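Local coordinates for protein KLTH0A00704p (Lachancea thermotolerans, PDB 4J2G) that probably mediates PI 3-kinase recruitment in autophagy through its HORMA domain, the part of Atg13 held in this chain, at residues L25-F30 with E84-L89; T93-A98 with V200-R205; T122-I127 with G217-S222; S224-Y229 with R264-F269; R245-I250 with L257-S262. The protein carries 1 engineered substitution. One frame throughout, in Å; residues are numbered along the deposited sequence.

Contact 1: residues L25-F30 with E84-L89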
# COMPACT_ATOMS: atom_id res chain seq x y z
N LEU A 25 16.84 10.65 11.32
CA LEU A 25 15.48 11.13 11.24
C LEU A 25 14.82 10.38 10.04
O LEU A 25 13.83 9.68 10.20
CB LEU A 25 15.50 12.64 11.04
CG LEU A 25 14.72 13.56 11.98
CD1 LEU A 25 14.74 13.08 13.43
CD2 LEU A 25 15.25 15.00 11.89
N ILE A 26 15.44 10.49 8.87
CA ILE A 26 14.94 9.85 7.68
C ILE A 26 14.62 8.37 7.84
O ILE A 26 13.46 7.95 7.64
CB ILE A 26 15.84 10.14 6.47
CG1 ILE A 26 15.79 11.63 6.16
CG2 ILE A 26 15.32 9.38 5.24
CD1 ILE A 26 17.00 12.16 5.41
N ASP A 27 15.61 7.59 8.24
CA ASP A 27 15.46 6.14 8.41
C ASP A 27 14.36 5.78 9.44
O ASP A 27 13.63 4.78 9.29
CB ASP A 27 16.80 5.53 8.79
CG ASP A 27 16.74 4.02 9.01
OD1 ASP A 27 16.34 3.21 8.13
OD2 ASP A 27 17.13 3.62 10.09
N ASN A 28 14.22 6.62 10.47
CA ASN A 28 13.27 6.38 11.54
C ASN A 28 11.85 6.64 11.02
O ASN A 28 10.89 5.97 11.41
CB ASN A 28 13.54 7.30 12.73
CG ASN A 28 14.61 6.76 13.68
OD1 ASN A 28 14.96 5.58 13.68
ND2 ASN A 28 15.11 7.64 14.52
N PHE A 29 11.74 7.62 10.14
CA PHE A 29 10.47 7.91 9.56
C PHE A 29 10.00 6.71 8.69
O PHE A 29 8.85 6.22 8.83
CB PHE A 29 10.58 9.11 8.69
CG PHE A 29 9.28 9.53 8.20
CD1 PHE A 29 8.40 10.23 9.06
CD2 PHE A 29 8.87 9.16 6.94
CE1 PHE A 29 7.14 10.56 8.63
CE2 PHE A 29 7.60 9.48 6.50
CZ PHE A 29 6.73 10.17 7.35
N PHE A 30 10.87 6.25 7.80
CA PHE A 30 10.58 5.08 6.97
C PHE A 30 10.01 3.97 7.83
O PHE A 30 8.97 3.42 7.50
CB PHE A 30 11.83 4.53 6.33
CG PHE A 30 12.13 5.09 5.00
CD1 PHE A 30 12.32 6.47 4.81
CD2 PHE A 30 12.22 4.23 3.91
CE1 PHE A 30 12.60 6.95 3.54
CE2 PHE A 30 12.46 4.71 2.64
CZ PHE A 30 12.70 6.07 2.46
N GLU A 84 25.36 1.98 1.87
CA GLU A 84 24.50 1.66 0.74
C GLU A 84 23.35 2.64 0.81
O GLU A 84 23.05 3.18 1.88
CB GLU A 84 23.99 0.22 0.82
CG GLU A 84 25.06 -0.87 0.77
CD GLU A 84 24.48 -2.28 0.63
OE1 GLU A 84 23.92 -2.81 1.61
OE2 GLU A 84 24.60 -2.88 -0.47
N SER A 85 22.73 2.89 -0.35
CA SER A 85 21.49 3.62 -0.46
C SER A 85 20.37 2.97 0.36
O SER A 85 20.30 1.73 0.45
CB SER A 85 21.05 3.67 -1.92
OG SER A 85 21.64 4.77 -2.55
N LEU A 86 19.52 3.83 0.92
CA LEU A 86 18.34 3.46 1.71
C LEU A 86 17.36 2.93 0.67
O LEU A 86 16.95 3.67 -0.18
CB LEU A 86 17.78 4.72 2.37
CG LEU A 86 17.41 4.77 3.86
CD1 LEU A 86 16.45 5.92 4.12
CD2 LEU A 86 16.79 3.48 4.39
N PRO A 87 17.05 1.62 0.67
CA PRO A 87 16.30 1.07 -0.48
C PRO A 87 14.87 1.65 -0.53
O PRO A 87 14.34 1.99 0.52
CB PRO A 87 16.19 -0.44 -0.16
CG PRO A 87 17.09 -0.68 1.01
CD PRO A 87 17.35 0.62 1.71
N PRO A 88 14.26 1.79 -1.72
CA PRO A 88 12.83 2.16 -1.76
C PRO A 88 11.96 1.08 -1.07
O PRO A 88 12.18 -0.15 -1.25
CB PRO A 88 12.53 2.25 -3.28
CG PRO A 88 13.54 1.30 -3.88
CD PRO A 88 14.80 1.55 -3.08
N LEU A 89 11.01 1.56 -0.27
CA LEU A 89 10.13 0.77 0.59
C LEU A 89 8.74 0.64 -0.03
O LEU A 89 8.04 1.62 -0.22
CB LEU A 89 10.06 1.37 2.00
CG LEU A 89 9.22 0.94 3.26
CD1 LEU A 89 8.22 -0.15 3.12
CD2 LEU A 89 10.13 0.59 4.43
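Asp-27 on helix 18-39 and Leu-86 on the loop leading into strand 89-96 bring their CA atoms to 7.8 Å, and one helical turn on Phe-30 and Leu-89 stand nearly as far apart, a spacing wide enough for side chains to fill. Here the helix packs against the loop that leads into the first strand of the HORMA sheet. Leu-86 and Phe-30 carry most of the contact. Leu-86 CD1 lies over the centre of the Phe-30 ring, 4.1 Å from the centroid and 12° off the ring normal, a CH-pi contact in which the two side chains meet tip to tip. The same methyl touches Ile-26 CG2 at 3.8 Å, the branch lying anti to the backbone N (CG1 has chi1 -65°). Outside the two segments, Trp-77 of helix 70-78 meets the Phe-30 ring, and its NE1 hydrogen-bonds to Pro-87 O. At the start of the strand, Leu-89 passes the ring running the other way, its CB 4.1 Å from Phe-30 CD2.

Contact 2: residues T93-A98 with V200-R205; sequences TYLDLA and VKLGTR
The ring of Tyr-94 lies across the backbone of Gly-203. Over one face sits Gly-203 C, 3.5 Å above the ring plane and offset toward the rim, while Gly-203 CA makes a CH-pi contact 4.0 Å from the centroid; at the edge, in plane, is CB of Asp-96. Tyr-94 carries CG between the backbone N and the carbonyl carbon (chi1 53°), the crowded position, which sets CG on the side of the partner strand; the ring lies over Gly-203. A side chain on residue 203 would run into Tyr-94 OH, and the glycine therefore makes the close cover possible. The Arg-205 side chain crosses that of Tyr-94 at about a right angle, with the guanidinium and ring planes 51° apart and NH2 3.5 Å from Tyr-94 CE1; its charge is met by Glu-126 of the adjoining strand.

Beneath the ring, the Tyr-94 and Gly-203 backbones exchange bonds in both directions, Tyr-94 N to Gly-203 O at 3.0 Å and Gly-203 N to Tyr-94 O at 3.1 Å. On the face that carries Leu-95 and Leu-202, their CD1 atoms meet at 3.8 Å, and both leucines pack on Leu-183 of helix 179-187. Where the strand ends, Asp-96 OD1 accepts from Ala-98 N at 3.0 Å, an Asx turn. Cross-strand cover of a glycine by an aromatic ring is a recognised pairing of antiparallel sheets, and here it joins outermost strand 201-208 to the HORMA sheet.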
# COMPACT_ATOMS: atom_id res chain seq x y z
N THR A 93 -1.07 -4.12 0.07
CA THR A 93 -2.20 -4.37 0.95
C THR A 93 -3.08 -5.23 0.10
O THR A 93 -3.34 -4.91 -1.06
CB THR A 93 -2.94 -3.08 1.33
OG1 THR A 93 -2.09 -2.27 2.18
CG2 THR A 93 -4.24 -3.39 2.14
N TYR A 94 -3.53 -6.35 0.65
CA TYR A 94 -4.35 -7.27 -0.17
C TYR A 94 -5.49 -7.88 0.62
O TYR A 94 -5.45 -7.88 1.84
CB TYR A 94 -3.48 -8.37 -0.78
CG TYR A 94 -2.66 -9.07 0.29
CD1 TYR A 94 -1.37 -8.67 0.59
CD2 TYR A 94 -3.20 -10.10 1.03
CE1 TYR A 94 -0.65 -9.27 1.60
CE2 TYR A 94 -2.47 -10.73 2.02
CZ TYR A 94 -1.18 -10.32 2.28
OH TYR A 94 -0.47 -10.94 3.29
N LEU A 95 -6.45 -8.46 -0.09
CA LEU A 95 -7.47 -9.24 0.52
C LEU A 95 -7.03 -10.68 0.45
O LEU A 95 -6.91 -11.24 -0.64
CB LEU A 95 -8.80 -9.02 -0.18
CG LEU A 95 -10.04 -9.71 0.37
CD1 LEU A 95 -10.30 -9.28 1.82
CD2 LEU A 95 -11.20 -9.36 -0.53
N ASP A 96 -6.75 -11.24 1.63
CA ASP A 96 -6.25 -12.63 1.77
C ASP A 96 -7.36 -13.70 1.59
O ASP A 96 -8.37 -13.69 2.30
CB ASP A 96 -5.61 -12.77 3.14
CG ASP A 96 -4.88 -14.07 3.33
OD1 ASP A 96 -5.12 -15.06 2.57
OD2 ASP A 96 -4.05 -14.11 4.26
N LEU A 97 -7.18 -14.63 0.66
CA LEU A 97 -8.27 -15.56 0.32
C LEU A 97 -8.01 -17.02 0.72
O LEU A 97 -8.72 -17.93 0.30
CB LEU A 97 -8.52 -15.55 -1.18
CG LEU A 97 -8.91 -14.23 -1.82
CD1 LEU A 97 -9.34 -14.52 -3.24
CD2 LEU A 97 -10.00 -13.52 -1.05
N ALA A 98 -6.96 -17.21 1.51
CA ALA A 98 -6.50 -18.52 1.97
C ALA A 98 -7.60 -19.44 2.53
O ALA A 98 -7.61 -20.65 2.23
CB ALA A 98 -5.38 -18.35 3.00
N VAL A 200 -12.23 -14.13 5.28
CA VAL A 200 -11.20 -13.40 4.52
C VAL A 200 -10.67 -12.26 5.40
O VAL A 200 -11.42 -11.67 6.14
CB VAL A 200 -11.73 -12.81 3.18
CG1 VAL A 200 -12.23 -13.90 2.22
CG2 VAL A 200 -12.83 -11.79 3.42
N LYS A 201 -9.36 -12.00 5.35
CA LYS A 201 -8.81 -10.86 6.10
C LYS A 201 -7.92 -10.02 5.19
O LYS A 201 -7.56 -10.45 4.10
CB LYS A 201 -8.02 -11.35 7.31
CG LYS A 201 -6.93 -12.35 6.92
CD LYS A 201 -6.07 -12.82 8.08
CE LYS A 201 -5.11 -13.90 7.60
NZ LYS A 201 -4.10 -14.35 8.60
N LEU A 202 -7.60 -8.82 5.65
CA LEU A 202 -6.62 -7.97 5.03
C LEU A 202 -5.26 -8.36 5.52
O LEU A 202 -5.14 -8.80 6.61
CB LEU A 202 -6.89 -6.51 5.42
CG LEU A 202 -7.64 -5.64 4.40
CD1 LEU A 202 -8.71 -6.41 3.67
CD2 LEU A 202 -8.24 -4.36 4.98
N GLY A 203 -4.24 -8.22 4.67
CA GLY A 203 -2.84 -8.51 4.97
C GLY A 203 -2.02 -7.39 4.30
O GLY A 203 -2.54 -6.65 3.47
N THR A 204 -0.77 -7.22 4.72
CA THR A 204 0.19 -6.35 4.09
C THR A 204 1.49 -7.07 4.09
O THR A 204 1.65 -8.00 4.84
CB THR A 204 0.45 -5.06 4.90
OG1 THR A 204 0.75 -5.42 6.24
CG2 THR A 204 -0.81 -4.23 4.89
N ARG A 205 2.43 -6.58 3.30
CA ARG A 205 3.68 -7.22 3.03
C ARG A 205 4.53 -6.02 2.67
O ARG A 205 4.10 -5.15 1.93
CB ARG A 205 3.50 -8.11 1.78
CG ARG A 205 4.74 -8.61 1.12
CD ARG A 205 4.43 -9.54 -0.08
NE ARG A 205 3.03 -9.94 -0.08
CZ ARG A 205 2.64 -11.21 -0.14
NH1 ARG A 205 3.55 -12.17 -0.20
NH2 ARG A 205 1.34 -11.52 -0.17

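Contact 3: residues T122-I127 with G217-S222. With SO4 (sulfate ion), chain C.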
# COMPACT_ATOMS: atom_id res chain seq x y z
N THR A 122 -10.39 -21.43 -4.15
CA THR A 122 -8.97 -21.30 -3.89
C THR A 122 -8.15 -21.04 -5.16
O THR A 122 -6.92 -21.12 -5.17
CB THR A 122 -8.46 -22.52 -3.07
OG1 THR A 122 -7.09 -22.33 -2.73
CG2 THR A 122 -8.61 -23.83 -3.85
N LYS A 123 -8.84 -20.69 -6.23
CA LYS A 123 -8.18 -20.38 -7.49
C LYS A 123 -7.10 -19.29 -7.33
O LYS A 123 -6.07 -19.31 -8.00
CB LYS A 123 -9.25 -19.94 -8.51
CG LYS A 123 -9.75 -21.05 -9.43
CD LYS A 123 -10.87 -21.90 -8.82
CE LYS A 123 -11.35 -22.97 -9.80
NZ LYS A 123 -12.69 -23.55 -9.49
N LYS A 124 -7.34 -18.33 -6.45
CA LYS A 124 -6.44 -17.20 -6.30
C LYS A 124 -6.15 -16.98 -4.83
O LYS A 124 -7.00 -17.20 -3.97
CB LYS A 124 -7.09 -15.97 -6.90
CG LYS A 124 -7.47 -16.12 -8.35
CD LYS A 124 -6.29 -15.91 -9.29
CE LYS A 124 -6.66 -16.10 -10.76
NZ LYS A 124 -5.41 -16.07 -11.58
N SER A 125 -4.95 -16.56 -4.53
CA SER A 125 -4.47 -16.56 -3.14
C SER A 125 -4.87 -15.22 -2.43
O SER A 125 -5.20 -15.22 -1.23
CB SER A 125 -2.96 -16.69 -3.16
OG SER A 125 -2.44 -15.72 -4.08
N GLU A 126 -4.85 -14.12 -3.20
CA GLU A 126 -5.14 -12.73 -2.69
C GLU A 126 -5.65 -11.77 -3.78
O GLU A 126 -5.45 -12.03 -4.97
CB GLU A 126 -3.88 -12.11 -2.05
CG GLU A 126 -2.69 -12.12 -2.96
CD GLU A 126 -1.44 -11.52 -2.34
OE1 GLU A 126 -1.00 -12.04 -1.29
OE2 GLU A 126 -0.91 -10.52 -2.91
N ILE A 127 -6.31 -10.68 -3.38
CA ILE A 127 -6.63 -9.59 -4.31
C ILE A 127 -5.90 -8.38 -3.82
O ILE A 127 -6.14 -7.94 -2.68
CB ILE A 127 -8.14 -9.32 -4.33
CG1 ILE A 127 -8.86 -10.58 -4.79
CG2 ILE A 127 -8.53 -8.04 -5.14
CD1 ILE A 127 -10.31 -10.64 -4.36
N GLY A 217 -0.34 -16.45 -8.87
CA GLY A 217 -1.78 -16.73 -8.92
C GLY A 217 -2.59 -15.91 -7.94
O GLY A 217 -3.36 -16.47 -7.11
N ARG A 218 -2.41 -14.59 -8.03
CA ARG A 218 -3.19 -13.62 -7.25
C ARG A 218 -3.99 -12.75 -8.24
O ARG A 218 -3.75 -12.82 -9.42
CB ARG A 218 -2.25 -12.78 -6.34
CG ARG A 218 -1.35 -11.78 -7.10
CD ARG A 218 -0.70 -10.87 -6.05
NE ARG A 218 0.23 -9.85 -6.56
CZ ARG A 218 1.10 -9.14 -5.80
NH1 ARG A 218 1.19 -9.33 -4.50
NH2 ARG A 218 1.94 -8.28 -6.35
N ILE A 219 -4.95 -11.94 -7.79
CA ILE A 219 -5.53 -10.91 -8.64
C ILE A 219 -4.74 -9.63 -8.40
O ILE A 219 -4.87 -8.98 -7.33
CB ILE A 219 -7.01 -10.63 -8.28
CG1 ILE A 219 -7.90 -11.88 -8.39
CG2 ILE A 219 -7.59 -9.49 -9.11
CD1 ILE A 219 -8.20 -12.32 -9.79
N GLY A 220 -3.94 -9.23 -9.39
CA GLY A 220 -3.09 -8.05 -9.35
C GLY A 220 -3.87 -6.72 -9.36
O GLY A 220 -5.04 -6.67 -9.76
N LEU A 221 -3.23 -5.64 -8.93
CA LEU A 221 -3.81 -4.30 -9.17
C LEU A 221 -4.25 -4.06 -10.62
O LEU A 221 -5.23 -3.35 -10.84
CB LEU A 221 -2.81 -3.21 -8.76
CG LEU A 221 -2.79 -2.82 -7.28
CD1 LEU A 221 -1.99 -1.55 -7.20
CD2 LEU A 221 -4.19 -2.67 -6.62
N SER A 222 -3.53 -4.66 -11.59
CA SER A 222 -3.82 -4.48 -13.05
C SER A 222 -5.19 -5.03 -13.53
O SER A 222 -5.78 -4.47 -14.46
CB SER A 222 -2.70 -5.08 -13.92
OG SER A 222 -2.74 -6.53 -13.92
S SO4 C . 0.07 -5.81 -10.23
O1 SO4 C . 0.96 -4.75 -10.63
O2 SO4 C . -1.02 -5.72 -11.22
O3 SO4 C . 0.53 -7.22 -10.24
O4 SO4 C . -0.30 -5.56 -8.82
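Glu-126 and Arg-218 each place CG between the backbone N and the carbonyl carbon, with chi1 of 54° and 70°, and from there the two chains run side by side in the same direction. Their ends meet in a salt bridge, Arg-218 NH1 to Glu-126 OE2 at 2.9 Å, the carboxylate and guanidinium planes only 25° apart. Neither charge has a single mate: Glu-126 also binds Arg-205, and Arg-218 also binds Glu-92, so a small network of alternating charges would probably hold both groups in place. The backbones join too. Gly-217 O takes Ser-125 N at 3.0 Å and, from above the carbonyl plane, Ser-125 OG at 3.3 Å, while Ile-219 N gives to Glu-126 O at 2.9 Å. Farther on, Leu-221 N and Ser-222 N, together with Arg-131 of strand 126-136, hold a sulfate ion, probably from the crystallisation liquor. The loop lies along the start of that strand, which pairs with strand 89-96, and Ile-219 packs on Ile-127 and also touches Arg-264 of strand 255-264.

Contact 4: residues S224-Y229 with R264-F269; sequences SLIATY and RKDCDF
Leu-225 and Ile-226 make the close-packed half of this contact, while Tyr-229 reaches across its more open side. Here the loop between strands 201-208 and 242-252 packs on the link from strand 255-264 to strand 268-271 of the three-stranded sheet. Leu-225 CD1 sits over one face of the Arg-264 guanidinium, 3.6 Å from NH1, and also meets the edge of the Phe-269 ring. The guanidinium gives its N-H groups to the carbonyls of Lys-223, Gly-220 and Met-128, which would hold it flat beneath the methyl. Ile-226 CD1 presses on Asp-266 CG at 3.5 Å. Beyond it a type I turn swings out, with Ala-227 and Thr-228 exposed. There Tyr-229 OH comes tip to tip with Asp-266, meeting the syn lone pair of OD2 at 2.7 Å. An alanine in place of Asp-266 would probably leave the tyrosine hydroxyl without this acceptor and its ring freer to move. The hydroxyl donates to OD2, consistent with an ionised Asp-266, and adds a polar tie beside the apolar packing.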
# COMPACT_ATOMS: atom_id res chain seq x y z
N SER A 224 -8.79 -5.19 -13.73
CA SER A 224 -9.90 -4.36 -13.41
C SER A 224 -10.91 -5.45 -13.26
O SER A 224 -10.73 -6.56 -13.80
CB SER A 224 -10.20 -3.46 -14.61
OG SER A 224 -10.59 -4.25 -15.69
N LEU A 225 -11.95 -5.23 -12.52
CA LEU A 225 -12.80 -6.41 -12.27
C LEU A 225 -14.20 -6.09 -12.77
O LEU A 225 -15.03 -6.96 -12.97
CB LEU A 225 -12.82 -6.66 -10.76
CG LEU A 225 -11.45 -7.16 -10.30
CD1 LEU A 225 -11.33 -7.06 -8.77
CD2 LEU A 225 -11.23 -8.60 -10.81
N ILE A 226 -14.40 -4.79 -12.94
CA ILE A 226 -15.54 -4.08 -13.37
C ILE A 226 -15.22 -3.61 -14.78
O ILE A 226 -14.40 -2.68 -14.96
CB ILE A 226 -15.67 -2.83 -12.45
CG1 ILE A 226 -15.89 -3.30 -11.00
CG2 ILE A 226 -16.73 -1.85 -12.97
CD1 ILE A 226 -15.78 -2.17 -9.94
N ALA A 227 -15.90 -4.22 -15.76
CA ALA A 227 -15.64 -4.01 -17.19
C ALA A 227 -16.19 -2.69 -17.70
O ALA A 227 -15.90 -2.30 -18.82
CB ALA A 227 -16.15 -5.20 -18.04
N THR A 228 -16.97 -1.97 -16.91
CA THR A 228 -17.36 -0.60 -17.34
C THR A 228 -16.22 0.43 -17.36
O THR A 228 -16.39 1.52 -17.88
CB THR A 228 -18.48 0.02 -16.51
OG1 THR A 228 -18.09 0.02 -15.14
CG2 THR A 228 -19.75 -0.75 -16.63
N TYR A 229 -15.08 0.12 -16.77
CA TYR A 229 -13.98 1.07 -16.76
C TYR A 229 -13.34 1.19 -18.12
O TYR A 229 -12.99 0.18 -18.74
CB TYR A 229 -12.92 0.64 -15.73
CG TYR A 229 -13.28 1.14 -14.37
CD1 TYR A 229 -13.29 2.51 -14.10
CD2 TYR A 229 -13.65 0.25 -13.34
CE1 TYR A 229 -13.67 2.98 -12.83
CE2 TYR A 229 -14.00 0.71 -12.07
CZ TYR A 229 -13.96 2.07 -11.81
OH TYR A 229 -14.28 2.53 -10.54
N ARG A 264 -6.83 0.30 -5.86
CA ARG A 264 -8.09 -0.03 -6.48
C ARG A 264 -9.22 0.86 -5.91
O ARG A 264 -9.46 0.84 -4.70
CB ARG A 264 -8.32 -1.53 -6.18
CG ARG A 264 -9.43 -2.15 -6.97
CD ARG A 264 -9.67 -3.62 -6.55
NE ARG A 264 -8.51 -4.45 -6.81
CZ ARG A 264 -8.12 -4.89 -8.02
NH1 ARG A 264 -8.77 -4.60 -9.12
NH2 ARG A 264 -7.05 -5.65 -8.12
N LYS A 265 -9.85 1.69 -6.75
CA LYS A 265 -11.04 2.51 -6.40
C LYS A 265 -12.20 1.80 -5.73
O LYS A 265 -12.85 2.36 -4.86
CB LYS A 265 -11.63 3.19 -7.66
CG LYS A 265 -10.74 4.27 -8.32
CD LYS A 265 -11.25 4.56 -9.73
CE LYS A 265 -10.82 5.93 -10.19
NZ LYS A 265 -11.20 6.07 -11.61
N ASP A 266 -12.50 0.58 -6.15
CA ASP A 266 -13.60 -0.13 -5.55
C ASP A 266 -13.13 -1.30 -4.64
O ASP A 266 -12.38 -2.18 -5.08
CB ASP A 266 -14.40 -0.71 -6.72
CG ASP A 266 -14.84 0.34 -7.67
OD1 ASP A 266 -16.00 0.80 -7.46
OD2 ASP A 266 -14.07 0.68 -8.63
N CYS A 267 -13.63 -1.35 -3.41
CA CYS A 267 -13.30 -2.42 -2.48
C CYS A 267 -14.57 -2.97 -1.82
O CYS A 267 -14.52 -3.55 -0.76
CB CYS A 267 -12.41 -1.86 -1.36
SG CYS A 267 -10.77 -1.36 -1.87
N ASP A 268 -15.73 -2.75 -2.41
CA ASP A 268 -16.91 -3.26 -1.73
C ASP A 268 -17.06 -4.75 -2.12
O ASP A 268 -17.87 -5.05 -2.92
CB ASP A 268 -18.13 -2.42 -2.13
CG ASP A 268 -19.42 -2.82 -1.37
OD1 ASP A 268 -19.36 -3.54 -0.38
OD2 ASP A 268 -20.49 -2.39 -1.78
N PHE A 269 -16.14 -5.60 -1.64
CA PHE A 269 -16.10 -7.07 -1.84
C PHE A 269 -17.06 -7.86 -0.94
O PHE A 269 -17.34 -7.43 0.18
CB PHE A 269 -14.69 -7.60 -1.58
CG PHE A 269 -13.70 -7.20 -2.63
CD1 PHE A 269 -13.61 -7.89 -3.85
CD2 PHE A 269 -12.85 -6.11 -2.42
CE1 PHE A 269 -12.68 -7.50 -4.84
CE2 PHE A 269 -11.91 -5.73 -3.40
CZ PHE A 269 -11.83 -6.41 -4.63

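Contact 5: residues R245-I250 with L257-S262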
# COMPACT_ATOMS: atom_id res chain seq x y z
N ARG A 245 -2.42 8.66 -5.16
CA ARG A 245 -2.24 9.88 -4.30
C ARG A 245 -0.78 10.03 -4.04
O ARG A 245 -0.09 9.01 -3.89
CB ARG A 245 -2.96 9.80 -2.90
CG ARG A 245 -4.45 9.85 -3.01
CD ARG A 245 -4.90 11.23 -3.49
NE ARG A 245 -5.81 11.09 -4.64
CZ ARG A 245 -7.14 11.00 -4.55
NH1 ARG A 245 -7.73 11.05 -3.35
NH2 ARG A 245 -7.87 10.85 -5.64
N LYS A 246 -0.28 11.28 -3.93
CA LYS A 246 1.14 11.48 -3.67
C LYS A 246 1.23 12.60 -2.65
O LYS A 246 0.52 13.56 -2.74
CB LYS A 246 1.83 12.01 -4.88
CG LYS A 246 1.99 11.18 -6.09
CD LYS A 246 2.84 12.08 -6.97
CE LYS A 246 3.10 11.52 -8.33
NZ LYS A 246 2.53 12.55 -9.21
N ILE A 247 2.12 12.46 -1.71
CA ILE A 247 2.35 13.49 -0.72
C ILE A 247 3.37 14.47 -1.32
O ILE A 247 4.17 14.09 -2.19
CB ILE A 247 2.73 12.82 0.61
CG1 ILE A 247 1.77 11.61 0.79
CG2 ILE A 247 2.51 13.75 1.77
CD1 ILE A 247 1.51 11.13 2.21
N THR A 248 3.25 15.74 -0.94
CA THR A 248 4.21 16.78 -1.34
C THR A 248 5.56 16.30 -0.86
O THR A 248 5.67 15.82 0.26
CB THR A 248 3.92 18.11 -0.61
OG1 THR A 248 2.51 18.39 -0.67
CG2 THR A 248 4.74 19.26 -1.23
N PRO A 249 6.57 16.38 -1.72
CA PRO A 249 7.80 15.80 -1.23
C PRO A 249 8.43 16.63 -0.14
O PRO A 249 8.18 17.85 -0.03
CB PRO A 249 8.66 15.72 -2.48
CG PRO A 249 7.66 15.63 -3.61
CD PRO A 249 6.64 16.64 -3.17
N ILE A 250 9.18 15.98 0.72
CA ILE A 250 9.96 16.72 1.67
C ILE A 250 11.33 16.96 1.07
O ILE A 250 12.03 16.02 0.64
CB ILE A 250 9.96 16.06 3.04
CG1 ILE A 250 8.54 16.16 3.60
CG2 ILE A 250 10.94 16.76 3.95
CD1 ILE A 250 8.39 15.70 5.02
N LEU A 257 12.14 13.39 -0.03
CA LEU A 257 11.38 12.25 0.52
C LEU A 257 10.01 12.19 -0.17
O LEU A 257 9.23 13.11 -0.05
CB LEU A 257 11.30 12.35 2.03
CG LEU A 257 11.21 11.10 2.92
CD1 LEU A 257 10.77 11.58 4.29
CD2 LEU A 257 10.27 9.97 2.49
N ARG A 258 9.74 11.13 -0.93
CA ARG A 258 8.50 11.03 -1.74
C ARG A 258 7.71 9.79 -1.28
O ARG A 258 8.26 8.66 -1.27
CB ARG A 258 8.82 10.83 -3.24
CG ARG A 258 9.54 11.98 -3.93
CD ARG A 258 9.79 11.75 -5.40
NE ARG A 258 10.63 12.79 -6.04
CZ ARG A 258 10.29 14.06 -6.33
NH1 ARG A 258 9.08 14.58 -6.05
NH2 ARG A 258 11.17 14.84 -6.94
N ILE A 259 6.45 10.00 -0.90
CA ILE A 259 5.47 8.94 -0.59
C ILE A 259 4.33 8.99 -1.59
O ILE A 259 3.73 10.02 -1.80
CB ILE A 259 4.83 9.13 0.81
CG1 ILE A 259 5.94 9.06 1.84
CG2 ILE A 259 3.78 7.98 1.07
CD1 ILE A 259 5.59 9.65 3.18
N SER A 260 4.04 7.88 -2.19
CA SER A 260 2.86 7.76 -3.06
C SER A 260 2.12 6.40 -2.85
O SER A 260 2.68 5.50 -2.25
CB SER A 260 3.29 7.90 -4.50
OG SER A 260 4.17 6.78 -4.77
N VAL A 261 0.86 6.28 -3.29
CA VAL A 261 0.09 5.05 -3.15
C VAL A 261 -0.80 4.98 -4.38
O VAL A 261 -1.39 5.97 -4.76
CB VAL A 261 -0.76 4.96 -1.82
CG1 VAL A 261 -1.77 6.08 -1.75
CG2 VAL A 261 -1.51 3.59 -1.75
N SER A 262 -0.84 3.82 -5.00
CA SER A 262 -1.83 3.45 -6.03
C SER A 262 -2.77 2.45 -5.42
O SER A 262 -2.31 1.51 -4.77
CB SER A 262 -1.12 2.76 -7.16
OG SER A 262 -0.39 3.77 -7.86
O HOH W 1 5.49 12.38 -3.37
O HOH W 2 5.87 12.69 0.63
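Ile-247 N gives an almost straight bond to Ile-259 O, 2.9 Å long with 174° at the hydrogen, and the two side chains run alongside, CG1 of Ile-247 3.9 Å from CB of Ile-259. Toward one end, Arg-245 and Val-261 form a hydrogen-bonded antiparallel pair; toward the other, Ile-250 and Leu-257 do the same, Leu-257 N reaching Ile-250 O at 2.7 Å. Between these pairs the register shifts by one residue. A water spans the gap left there, accepting from Ile-259 N at 3.1 Å and donating to Thr-248 O at 3.2 Å, so that both polar atoms have a partner although their strands have parted.

Farther out, Leu-167 of helix 158-177 touches both isoleucines, and Tyr-170 of the same helix touches Ile-247. An alanine in place of Ile-247 would probably leave a gap beside Ile-259, where the side chain met Leu-167 and Tyr-170, although the backbone bond could remain. Leu-257 continues the apolar face onto Leu-164 and Phe-29. Two strands joined by a short turn form a beta hairpin, here one interrupted by a short loop, and it forms one edge of the HORMA domain's five-stranded sheet.

How the contacts relate
Contacts 2, 3 and 5 lie on one antiparallel sheet, ordered 201-208, 89-96, 126-136, 255-264, 242-252. Contact 2 and contact 5 join the outermost strands to their neighbours, their centres about 24 Å apart. Contact 1 packs helix 18-39 on the loop entering the sheet and touches contact 5 where Phe-29 and Phe-30 meet Leu-257. On the other side of the chain's centre, contacts 2 and 3 lie about 10 Å apart, centre to centre, and share the Arg-205 to Glu-126 salt bridge; contact 4 adjoins contact 3 through Arg-264 and leads to the three-stranded sheet 115-120, 105-109, 268-271. Along the chain contacts 2 and 3 alternate, and contact 5 nests inside contact 4, so sequence-distant pieces build one HORMA domain.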